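Local coordinates for scaffolding protein (PDB 1G43), which probably binds crystalline cellulose through this family IIIa binding module and so attaches the cellulosome it scaffolds to its substrate, at residues A[81-86]-A[91-96]; A[130-135]-A[143-148]; A[51-56]-A[122-127]. All coordinates share one frame; numbering follows the deposited sequence.

The three contacts lie in one CBM3 domain, a beta sandwich. Interaction 1 is a hairpin between strands 77-88 and 91-99, at one edge of a five-stranded antiparallel sheet. Interaction 2 lies on the loop leading into strand 147-150 of that same sheet. Its centre is about 13 Å from that of interaction 1, and Ala91 packs on Trp132 between them. Interaction 3 belongs to the six-stranded sheet, and its loop along the chain encloses interaction 1. Its centre is about 15 Å from that of interaction 1, and Leu55 meets Phe81 there. Interactions 2 and 3 have centres about 19 Å apart but share a calcium ion, which ties this part of the chain to Thr48 and Asp50, far off in the sequence.

Interaction 1 (A[81-86]-A[91-96]); sequences FKAVSP and ADHYLE. With ZN (zinc ion), chain C.
Ala91 O comes within 3.9 Å of Val84 CB near the turn of this hairpin. The next carbonyl makes a true bond. Asp92 O accepts Val84 N at 3.0 Å. The carboxylate of Asp92 serves the following residue: His93 ND1 donates to Asp92 OD1 at 2.6 Å, in the plane of the imidazole. OD1 also takes Gln49 N. The His93-Asp92 bond fixes the rotation of the His93 ring and points NE2 at a zinc ion, 2.0 Å away. It probably also makes the imidazole a better donor to the metal. Ala83 lies beside the same ring.

Tyr94 pairs with Lys82 through two backbone hydrogen bonds, one each way. Its CG sits between the backbone N and carbonyl carbon (chi1 71°). In this position the ring lies under Lys82 CB, which covers one face, while Val84 CG2 touches the ring edge 3.8 Å from Tyr94 CD2. Leu95 CD1 meets Phe81 CE1 at 3.8 Å, on the face of the sheet that also carries His93. Glu96 ends the row with a salt bridge whose hydrogen bond is weak, its OE1 3.3 Å from Lys82 NZ.

The arrangement is an antiparallel beta hairpin. Asp92 and His93 together face Tyr47 on the next strand, which makes a classic beta bulge in this CBM3 beta sandwich.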
loop_
_atom_site.group_PDB
_atom_site.type_symbol
_atom_site.label_atom_id
_atom_site.label_comp_id
_atom_site.label_asym_id
_atom_site.label_seq_id
_atom_site.Cartn_x
_atom_site.Cartn_y
_atom_site.Cartn_z
ATOM N N PHE A 81 -9.392 -3.382 5.717
ATOM C CA PHE A 81 -8.660 -4.244 6.623
ATOM C C PHE A 81 -9.298 -5.632 6.687
ATOM O O PHE A 81 -10.438 -5.802 7.136
ATOM C CB PHE A 81 -8.600 -3.572 7.978
ATOM C CG PHE A 81 -7.900 -2.250 7.945
ATOM C CD1 PHE A 81 -6.507 -2.186 7.808
ATOM C CD2 PHE A 81 -8.621 -1.062 8.059
ATOM C CE1 PHE A 81 -5.843 -0.966 7.793
ATOM C CE2 PHE A 81 -7.962 0.172 8.046
ATOM C CZ PHE A 81 -6.568 0.216 7.914
ATOM N N LYS A 82 -8.556 -6.635 6.238
ATOM C CA LYS A 82 -9.105 -7.987 6.201
ATOM C C LYS A 82 -8.215 -8.994 6.911
ATOM O O LYS A 82 -7.026 -8.783 7.030
ATOM C CB LYS A 82 -9.300 -8.380 4.743
ATOM C CG LYS A 82 -9.881 -7.254 3.898
ATOM C CD LYS A 82 -10.188 -7.676 2.445
ATOM C CE LYS A 82 -10.682 -6.450 1.661
ATOM N NZ LYS A 82 -11.333 -6.795 0.388
ATOM N N ALA A 83 -8.795 -10.092 7.372
ATOM C CA ALA A 83 -8.012 -11.096 8.061
ATOM C C ALA A 83 -7.222 -11.983 7.106
ATOM O O ALA A 83 -7.541 -12.114 5.921
ATOM C CB ALA A 83 -8.905 -11.955 8.904
ATOM N N VAL A 84 -6.161 -12.573 7.644
ATOM C CA VAL A 84 -5.323 -13.491 6.895
ATOM C C VAL A 84 -5.663 -14.833 7.526
ATOM O O VAL A 84 -5.305 -15.104 8.667
ATOM C CB VAL A 84 -3.829 -13.213 7.086
ATOM C CG1 VAL A 84 -3.019 -14.124 6.174
ATOM C CG2 VAL A 84 -3.513 -11.755 6.797
ATOM N N SER A 85 -6.403 -15.654 6.794
ATOM C CA SER A 85 -6.808 -16.982 7.285
ATOM C C SER A 85 -6.173 -18.000 6.337
ATOM O O SER A 85 -6.399 -17.942 5.131
ATOM C CB SER A 85 -8.334 -17.126 7.234
ATOM O OG SER A 85 -8.828 -17.894 8.319
ATOM N N PRO A 86 -5.333 -18.905 6.864
ATOM C CA PRO A 86 -4.991 -18.966 8.290
ATOM C C PRO A 86 -3.880 -17.960 8.606
ATOM O O PRO A 86 -3.098 -17.591 7.730
ATOM C CB PRO A 86 -4.529 -20.416 8.471
ATOM C CG PRO A 86 -3.817 -20.687 7.163
ATOM C CD PRO A 86 -4.749 -20.040 6.123
ATOM N N ALA A 91 1.720 -12.046 10.764
ATOM C CA ALA A 91 0.725 -11.581 9.828
ATOM C C ALA A 91 -0.665 -12.180 10.071
ATOM O O ALA A 91 -0.931 -13.298 9.626
ATOM C CB ALA A 91 1.183 -11.873 8.411
ATOM N N ASP A 92 -1.540 -11.465 10.786
ATOM C CA ASP A 92 -2.894 -11.960 10.978
ATOM C C ASP A 92 -3.939 -11.092 10.262
ATOM O O ASP A 92 -5.109 -11.456 10.213
ATOM C CB ASP A 92 -3.265 -12.128 12.462
ATOM C CG ASP A 92 -2.984 -10.895 13.303
ATOM O OD1 ASP A 92 -3.397 -9.790 12.936
ATOM O OD2 ASP A 92 -2.362 -11.038 14.357
ATOM N N HIS A 93 -3.516 -9.952 9.712
ATOM C CA HIS A 93 -4.418 -9.078 8.958
ATOM C C HIS A 93 -3.630 -8.325 7.898
ATOM O O HIS A 93 -2.401 -8.347 7.890
ATOM C CB HIS A 93 -5.123 -8.049 9.860
ATOM C CG HIS A 93 -6.119 -8.647 10.791
ATOM N ND1 HIS A 93 -5.767 -9.213 11.998
ATOM C CD2 HIS A 93 -7.457 -8.809 10.674
ATOM C CE1 HIS A 93 -6.844 -9.696 12.584
ATOM N NE2 HIS A 93 -7.884 -9.463 11.802
ATOM N N TYR A 94 -4.326 -7.640 7.007
ATOM C CA TYR A 94 -3.616 -6.895 6.011
ATOM C C TYR A 94 -4.397 -5.703 5.529
ATOM O O TYR A 94 -5.613 -5.741 5.437
ATOM C CB TYR A 94 -3.223 -7.801 4.837
ATOM C CG TYR A 94 -4.346 -8.285 3.919
ATOM C CD1 TYR A 94 -4.720 -7.553 2.782
ATOM C CD2 TYR A 94 -4.977 -9.516 4.139
ATOM C CE1 TYR A 94 -5.677 -8.033 1.889
ATOM C CE2 TYR A 94 -5.936 -10.004 3.249
ATOM C CZ TYR A 94 -6.276 -9.261 2.135
ATOM O OH TYR A 94 -7.225 -9.736 1.278
ATOM N N LEU A 95 -3.688 -4.621 5.258
ATOM C CA LEU A 95 -4.315 -3.433 4.725
ATOM C C LEU A 95 -4.401 -3.653 3.226
ATOM O O LEU A 95 -3.480 -4.185 2.642
ATOM C CB LEU A 95 -3.448 -2.194 4.987
ATOM C CG LEU A 95 -3.669 -0.968 4.084
ATOM C CD1 LEU A 95 -5.119 -0.472 4.111
ATOM C CD2 LEU A 95 -2.712 0.113 4.523
ATOM N N GLU A 96 -5.512 -3.281 2.614
ATOM C CA GLU A 96 -5.607 -3.379 1.173
ATOM C C GLU A 96 -5.949 -2.003 0.663
ATOM O O GLU A 96 -6.991 -1.465 0.995
ATOM C CB GLU A 96 -6.672 -4.356 0.703
ATOM C CG GLU A 96 -6.691 -4.447 -0.818
ATOM C CD GLU A 96 -7.635 -5.507 -1.332
ATOM O OE1 GLU A 96 -8.861 -5.311 -1.226
ATOM O OE2 GLU A 96 -7.145 -6.539 -1.826
HETATM ZN ZN ZN C . -9.816 -9.660 12.190
HETATM O O HOH W 1 -10.380 -10.003 13.512
#

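Interaction 2 (A[130-135]-A[143-148]); sequences NDWSYT and WQKISA. With CA (calcium ion), chain B.
Trp143 NE1 donates to Ser133 O at 2.9 Å. The bond is somewhat bent, with an N-H...O angle of 149°, and NE1 stands above the carbonyl plane. The indole is also gripped on its faces. Thr135 CG2 sits over the centre of one, 3.5 Å from the centroid of the Trp143 six-membered ring, a CH-pi contact. Lys145 CB covers the opposite face, nearer the rim.

Lys145 continues to a second indole. Its chain bends at chi2 (-55°) and again at chi4 (72°), which lays the aliphatic part and the ammonium along one face of Trp132. Lys145 CD is 3.5 Å from the centroid of the Trp132 six-membered ring. Lys145 NZ stands 3.6 Å over that of the five-membered ring, in a cation-pi contact. Ser133 OG also points to Lys145 O, though the position of that oxygen is doubtful. Ser133 OG is also hydrogen-bonded with Tyr46 N.

A type I turn from Asp131 to Tyr134 shapes the loop. At its start, Asp131 OD1 and, one residue earlier, Asn130 OD1 bind the calcium ion, and Asp131 OD2 takes a hydrogen bond from a calcium-bound water. Thr48, Asp50 and Asp127 complete the protein ligands.

The chemistry implies a loop held at two ends: by metal at Asn130 and Asp131, and by the two indoles, with Lys145 between them, and the NE1 bond. The lysine charge is probably stabilised by the electron-rich face of Trp132.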
loop_
_atom_site.group_PDB
_atom_site.type_symbol
_atom_site.label_atom_id
_atom_site.label_comp_id
_atom_site.label_asym_id
_atom_site.label_seq_id
_atom_site.Cartn_x
_atom_site.Cartn_y
_atom_site.Cartn_z
ATOM N N ASN A 130 6.465 -6.835 15.158
ATOM C CA ASN A 130 6.022 -8.189 14.782
ATOM C C ASN A 130 5.066 -8.119 13.578
ATOM O O ASN A 130 4.138 -8.914 13.446
ATOM C CB ASN A 130 5.348 -8.908 15.958
ATOM C CG ASN A 130 4.174 -8.143 16.509
ATOM O OD1 ASN A 130 3.860 -7.083 16.026
ATOM N ND2 ASN A 130 3.519 -8.690 17.526
ATOM N N ASP A 131 5.308 -7.126 12.731
ATOM C CA ASP A 131 4.557 -6.925 11.504
ATOM C C ASP A 131 5.403 -7.377 10.316
ATOM O O ASP A 131 6.521 -6.908 10.079
ATOM C CB ASP A 131 4.154 -5.460 11.318
ATOM C CG ASP A 131 3.161 -5.005 12.356
ATOM O OD1 ASP A 131 2.634 -5.858 13.087
ATOM O OD2 ASP A 131 2.907 -3.795 12.444
ATOM N N TRP A 132 4.828 -8.303 9.572
ATOM C CA TRP A 132 5.434 -8.881 8.408
ATOM C C TRP A 132 5.932 -7.855 7.392
ATOM O O TRP A 132 7.039 -7.981 6.902
ATOM C CB TRP A 132 4.425 -9.807 7.745
ATOM C CG TRP A 132 5.050 -10.762 6.824
ATOM C CD1 TRP A 132 5.650 -11.946 7.151
ATOM C CD2 TRP A 132 5.187 -10.616 5.408
ATOM N NE1 TRP A 132 6.149 -12.546 6.025
ATOM C CE2 TRP A 132 5.879 -11.748 4.939
ATOM C CE3 TRP A 132 4.789 -9.636 4.490
ATOM C CZ2 TRP A 132 6.183 -11.926 3.596
ATOM C CZ3 TRP A 132 5.088 -9.811 3.161
ATOM C CH2 TRP A 132 5.781 -10.952 2.723
ATOM N N SER A 133 5.134 -6.846 7.059
ATOM C CA SER A 133 5.602 -5.878 6.066
ATOM C C SER A 133 6.389 -4.723 6.662
ATOM O O SER A 133 6.716 -3.783 5.961
ATOM C CB SER A 133 4.428 -5.292 5.280
ATOM O OG SER A 133 3.705 -6.307 4.623
ATOM N N TYR A 134 6.706 -4.789 7.947
ATOM C CA TYR A 134 7.403 -3.677 8.556
ATOM C C TYR A 134 8.911 -3.624 8.482
ATOM O O TYR A 134 9.620 -4.598 8.711
ATOM C CB TYR A 134 6.996 -3.516 10.038
ATOM C CG TYR A 134 7.746 -2.378 10.758
ATOM C CD1 TYR A 134 7.450 -1.039 10.496
ATOM C CD2 TYR A 134 8.809 -2.651 11.628
ATOM C CE1 TYR A 134 8.208 0.009 11.083
ATOM C CE2 TYR A 134 9.573 -1.608 12.219
ATOM C CZ TYR A 134 9.264 -0.289 11.937
ATOM O OH TYR A 134 10.011 0.713 12.481
ATOM N N THR A 135 9.381 -2.444 8.134
ATOM C CA THR A 135 10.790 -2.133 8.113
ATOM C C THR A 135 10.891 -0.621 8.156
ATOM O O THR A 135 10.160 0.088 7.473
ATOM C CB THR A 135 11.522 -2.675 6.877
ATOM O OG1 THR A 135 12.922 -2.472 7.074
ATOM C CG2 THR A 135 11.097 -1.958 5.616
ATOM N N TRP A 143 11.174 -2.692 -1.486
ATOM C CA TRP A 143 10.869 -3.524 -0.336
ATOM C C TRP A 143 9.876 -4.572 -0.839
ATOM O O TRP A 143 8.727 -4.285 -1.183
ATOM C CB TRP A 143 10.295 -2.645 0.791
ATOM C CG TRP A 143 9.806 -3.364 2.033
ATOM C CD1 TRP A 143 8.553 -3.305 2.560
ATOM C CD2 TRP A 143 10.569 -4.218 2.914
ATOM N NE1 TRP A 143 8.481 -4.062 3.707
ATOM C CE2 TRP A 143 9.701 -4.634 3.946
ATOM C CE3 TRP A 143 11.898 -4.665 2.927
ATOM C CZ2 TRP A 143 10.112 -5.480 4.981
ATOM C CZ3 TRP A 143 12.314 -5.514 3.959
ATOM C CH2 TRP A 143 11.425 -5.914 4.967
ATOM N N GLN A 144 10.365 -5.800 -0.875
ATOM C CA GLN A 144 9.624 -6.954 -1.360
ATOM C C GLN A 144 8.585 -7.542 -0.410
ATOM O O GLN A 144 7.922 -8.539 -0.750
ATOM C CB GLN A 144 10.628 -8.042 -1.714
ATOM C CG GLN A 144 10.144 -8.973 -2.768
ATOM C CD GLN A 144 10.490 -8.481 -4.151
ATOM O OE1 GLN A 144 11.126 -7.406 -4.319
ATOM N NE2 GLN A 144 10.082 -9.256 -5.165
ATOM N N LYS A 145 8.449 -6.959 0.779
ATOM C CA LYS A 145 7.476 -7.481 1.735
ATOM C C LYS A 145 6.073 -6.841 1.642
ATOM O O LYS A 145 5.221 -7.010 2.527
ATOM C CB LYS A 145 8.005 -7.380 3.170
ATOM C CG LYS A 145 9.135 -8.340 3.528
ATOM C CD LYS A 145 8.751 -9.763 3.244
ATOM C CE LYS A 145 9.549 -10.753 4.093
ATOM N NZ LYS A 145 9.088 -10.699 5.517
ATOM N N ILE A 146 5.835 -6.095 0.575
ATOM C CA ILE A 146 4.511 -5.536 0.369
ATOM C C ILE A 146 4.104 -6.060 -0.995
ATOM O O ILE A 146 4.960 -6.457 -1.793
ATOM C CB ILE A 146 4.503 -3.998 0.434
ATOM C CG1 ILE A 146 5.731 -3.409 -0.248
ATOM C CG2 ILE A 146 4.400 -3.553 1.892
ATOM C CD1 ILE A 146 5.473 -2.976 -1.671
ATOM N N SER A 147 2.813 -6.097 -1.277
ATOM C CA SER A 147 2.401 -6.640 -2.557
ATOM C C SER A 147 1.516 -5.730 -3.353
ATOM O O SER A 147 0.787 -4.889 -2.812
ATOM C CB SER A 147 1.683 -7.943 -2.341
ATOM O OG SER A 147 0.793 -7.775 -1.265
ATOM N N ALA A 148 1.595 -5.921 -4.660
ATOM C CA ALA A 148 0.821 -5.165 -5.612
ATOM C C ALA A 148 0.208 -6.178 -6.550
ATOM O O ALA A 148 0.914 -7.059 -7.070
ATOM C CB ALA A 148 1.706 -4.217 -6.374
HETATM CA CA CA B . 1.792 -5.835 15.434
HETATM O O HOH W 2 1.170 -3.388 14.304
#

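Interaction 3 (A[51-56]-A[122-127]); sequences ADKPLT and DWSNFD. With CA (calcium ion), chain B.
Lys53 meets Asp122 where the loop entering strand 55-66 approaches an Asx turn, at the rim of the larger sheet of the beta sandwich. The lysine CB points toward 122-127. Beyond CG the chain is extended, and it runs at about a right angle to the aspartate side chain. Lys53 CD already lies 3.2 Å from Asp122 OD2, and Lys53 CE is 3.3 Å from the same oxygen. At the tip, Lys53 NZ forms a salt bridge to Asp122 OD2 at 2.7 Å. It arrives on the syn side, 21° out of the carboxylate plane. NZ also makes a weak bond to Ser124 OG at 3.4 Å.

The other carboxylate oxygen closes the Asx turn. Asp122 OD1 accepts the backbone N of Ser124 at 2.9 Å on its anti side. It accepts Ser124 OG at 2.7 Å on its syn side. Both donors come from the same face of the carboxylate. The two bonds hold the carboxylate in place and leave OD2 turned to the lysine. Arg120 also bonds Ser124 OG, so the hydroxyl links Arg120, and weakly Lys53, to the turn. The contact is at the surface, where the Lys53 charge probably offsets that of Asp122.

Deeper in, the contact becomes apolar. Leu55 packs on Phe118 and Arg120 of strand 111-120, and the guanidinium of Arg120 makes a cation-pi contact with Phe126. Past the ring, Asp127 O binds the calcium ion at 2.5 Å. Across the two segments, Leu55 CD2 touches the edge of the Phe126 ring, 3.9 Å from its CZ.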
loop_
_atom_site.group_PDB
_atom_site.type_symbol
_atom_site.label_atom_id
_atom_site.label_comp_id
_atom_site.label_asym_id
_atom_site.label_seq_id
_atom_site.Cartn_x
_atom_site.Cartn_y
_atom_site.Cartn_z
ATOM N N ALA A 51 -4.207 -6.009 18.912
ATOM C CA ALA A 51 -5.470 -5.850 19.646
ATOM C C ALA A 51 -6.588 -5.719 18.594
ATOM O O ALA A 51 -6.367 -5.238 17.493
ATOM C CB ALA A 51 -5.448 -4.601 20.556
ATOM N N ASP A 52 -7.782 -6.153 18.950
ATOM C CA ASP A 52 -8.897 -6.087 18.043
ATOM C C ASP A 52 -9.678 -4.775 18.253
ATOM O O ASP A 52 -10.675 -4.736 18.958
ATOM C CB ASP A 52 -9.789 -7.317 18.274
ATOM C CG ASP A 52 -10.665 -7.622 17.078
ATOM O OD1 ASP A 52 -10.649 -6.803 16.125
ATOM O OD2 ASP A 52 -11.354 -8.667 17.108
ATOM N N LYS A 53 -9.202 -3.701 17.639
ATOM C CA LYS A 53 -9.850 -2.404 17.783
ATOM C C LYS A 53 -10.194 -1.776 16.436
ATOM O O LYS A 53 -9.554 -2.046 15.429
ATOM C CB LYS A 53 -8.935 -1.444 18.548
ATOM C CG LYS A 53 -8.513 -1.941 19.911
ATOM C CD LYS A 53 -7.720 -0.893 20.674
ATOM C CE LYS A 53 -7.562 -1.326 22.130
ATOM N NZ LYS A 53 -6.970 -0.279 22.974
ATOM N N PRO A 54 -11.211 -0.914 16.413
ATOM C CA PRO A 54 -11.652 -0.224 15.194
ATOM C C PRO A 54 -10.466 0.603 14.672
ATOM O O PRO A 54 -9.802 1.271 15.455
ATOM C CB PRO A 54 -12.751 0.707 15.687
ATOM C CG PRO A 54 -13.120 0.188 17.038
ATOM C CD PRO A 54 -11.870 -0.359 17.607
ATOM N N LEU A 55 -10.218 0.561 13.367
ATOM C CA LEU A 55 -9.121 1.298 12.752
ATOM C C LEU A 55 -9.649 2.405 11.844
ATOM O O LEU A 55 -10.778 2.352 11.370
ATOM C CB LEU A 55 -8.241 0.348 11.935
ATOM C CG LEU A 55 -7.624 -0.815 12.731
ATOM C CD1 LEU A 55 -6.681 -1.598 11.822
ATOM C CD2 LEU A 55 -6.843 -0.289 13.922
ATOM N N THR A 56 -8.840 3.438 11.642
ATOM C CA THR A 56 -9.234 4.509 10.742
ATOM C C THR A 56 -8.159 4.615 9.689
ATOM O O THR A 56 -6.974 4.634 10.013
ATOM C CB THR A 56 -9.406 5.870 11.480
ATOM O OG1 THR A 56 -10.563 5.785 12.302
ATOM C CG2 THR A 56 -9.636 7.025 10.490
ATOM N N ASP A 122 -8.651 4.799 19.227
ATOM C CA ASP A 122 -8.260 5.284 20.541
ATOM C C ASP A 122 -6.813 5.693 20.623
ATOM O O ASP A 122 -6.296 5.949 21.703
ATOM C CB ASP A 122 -8.541 4.240 21.617
ATOM C CG ASP A 122 -7.751 2.942 21.431
ATOM O OD1 ASP A 122 -6.691 2.902 20.768
ATOM O OD2 ASP A 122 -8.201 1.931 21.994
ATOM N N TRP A 123 -6.157 5.746 19.477
ATOM C CA TRP A 123 -4.763 6.128 19.392
ATOM C C TRP A 123 -3.762 5.340 20.215
ATOM O O TRP A 123 -2.662 5.807 20.435
ATOM C CB TRP A 123 -4.606 7.626 19.696
ATOM C CG TRP A 123 -5.358 8.438 18.731
ATOM C CD1 TRP A 123 -6.638 8.878 18.863
ATOM C CD2 TRP A 123 -4.934 8.815 17.415
ATOM N NE1 TRP A 123 -7.048 9.509 17.701
ATOM C CE2 TRP A 123 -6.017 9.483 16.799
ATOM C CE3 TRP A 123 -3.746 8.655 16.698
ATOM C CZ2 TRP A 123 -5.944 9.994 15.490
ATOM C CZ3 TRP A 123 -3.671 9.165 15.395
ATOM C CH2 TRP A 123 -4.769 9.826 14.806
ATOM N N SER A 124 -4.128 4.153 20.674
ATOM C CA SER A 124 -3.181 3.335 21.430
ATOM C C SER A 124 -2.103 2.831 20.457
ATOM O O SER A 124 -2.302 2.809 19.232
ATOM C CB SER A 124 -3.892 2.144 22.125
ATOM O OG SER A 124 -4.587 1.313 21.208
ATOM N N ASN A 125 -0.974 2.439 21.021
ATOM C CA ASN A 125 0.194 1.992 20.296
ATOM C C ASN A 125 0.114 0.596 19.712
ATOM O O ASN A 125 -0.423 -0.300 20.333
ATOM C CB ASN A 125 1.419 2.043 21.225
ATOM C CG ASN A 125 2.076 3.423 21.289
ATOM O OD1 ASN A 125 1.444 4.461 21.053
ATOM N ND2 ASN A 125 3.363 3.432 21.618
ATOM N N PHE A 126 0.663 0.443 18.513
ATOM C CA PHE A 126 0.760 -0.836 17.833
ATOM C C PHE A 126 2.182 -1.248 18.178
ATOM O O PHE A 126 2.949 -0.463 18.739
ATOM C CB PHE A 126 0.742 -0.708 16.296
ATOM C CG PHE A 126 -0.592 -0.372 15.694
ATOM C CD1 PHE A 126 -0.877 0.919 15.299
ATOM C CD2 PHE A 126 -1.531 -1.368 15.446
ATOM C CE1 PHE A 126 -2.076 1.214 14.657
ATOM C CE2 PHE A 126 -2.737 -1.076 14.800
ATOM C CZ PHE A 126 -3.004 0.209 14.407
ATOM N N ASP A 127 2.520 -2.483 17.830
ATOM C CA ASP A 127 3.866 -3.010 18.006
ATOM C C ASP A 127 4.181 -3.388 16.565
ATOM O O ASP A 127 3.741 -4.419 16.070
ATOM C CB ASP A 127 3.865 -4.253 18.909
ATOM C CG ASP A 127 5.229 -4.982 18.941
ATOM O OD1 ASP A 127 6.226 -4.494 18.357
ATOM O OD2 ASP A 127 5.293 -6.064 19.564
HETATM CA CA CA B . 1.792 -5.835 15.434
HETATM O O HOH W 2 1.170 -3.388 14.304
#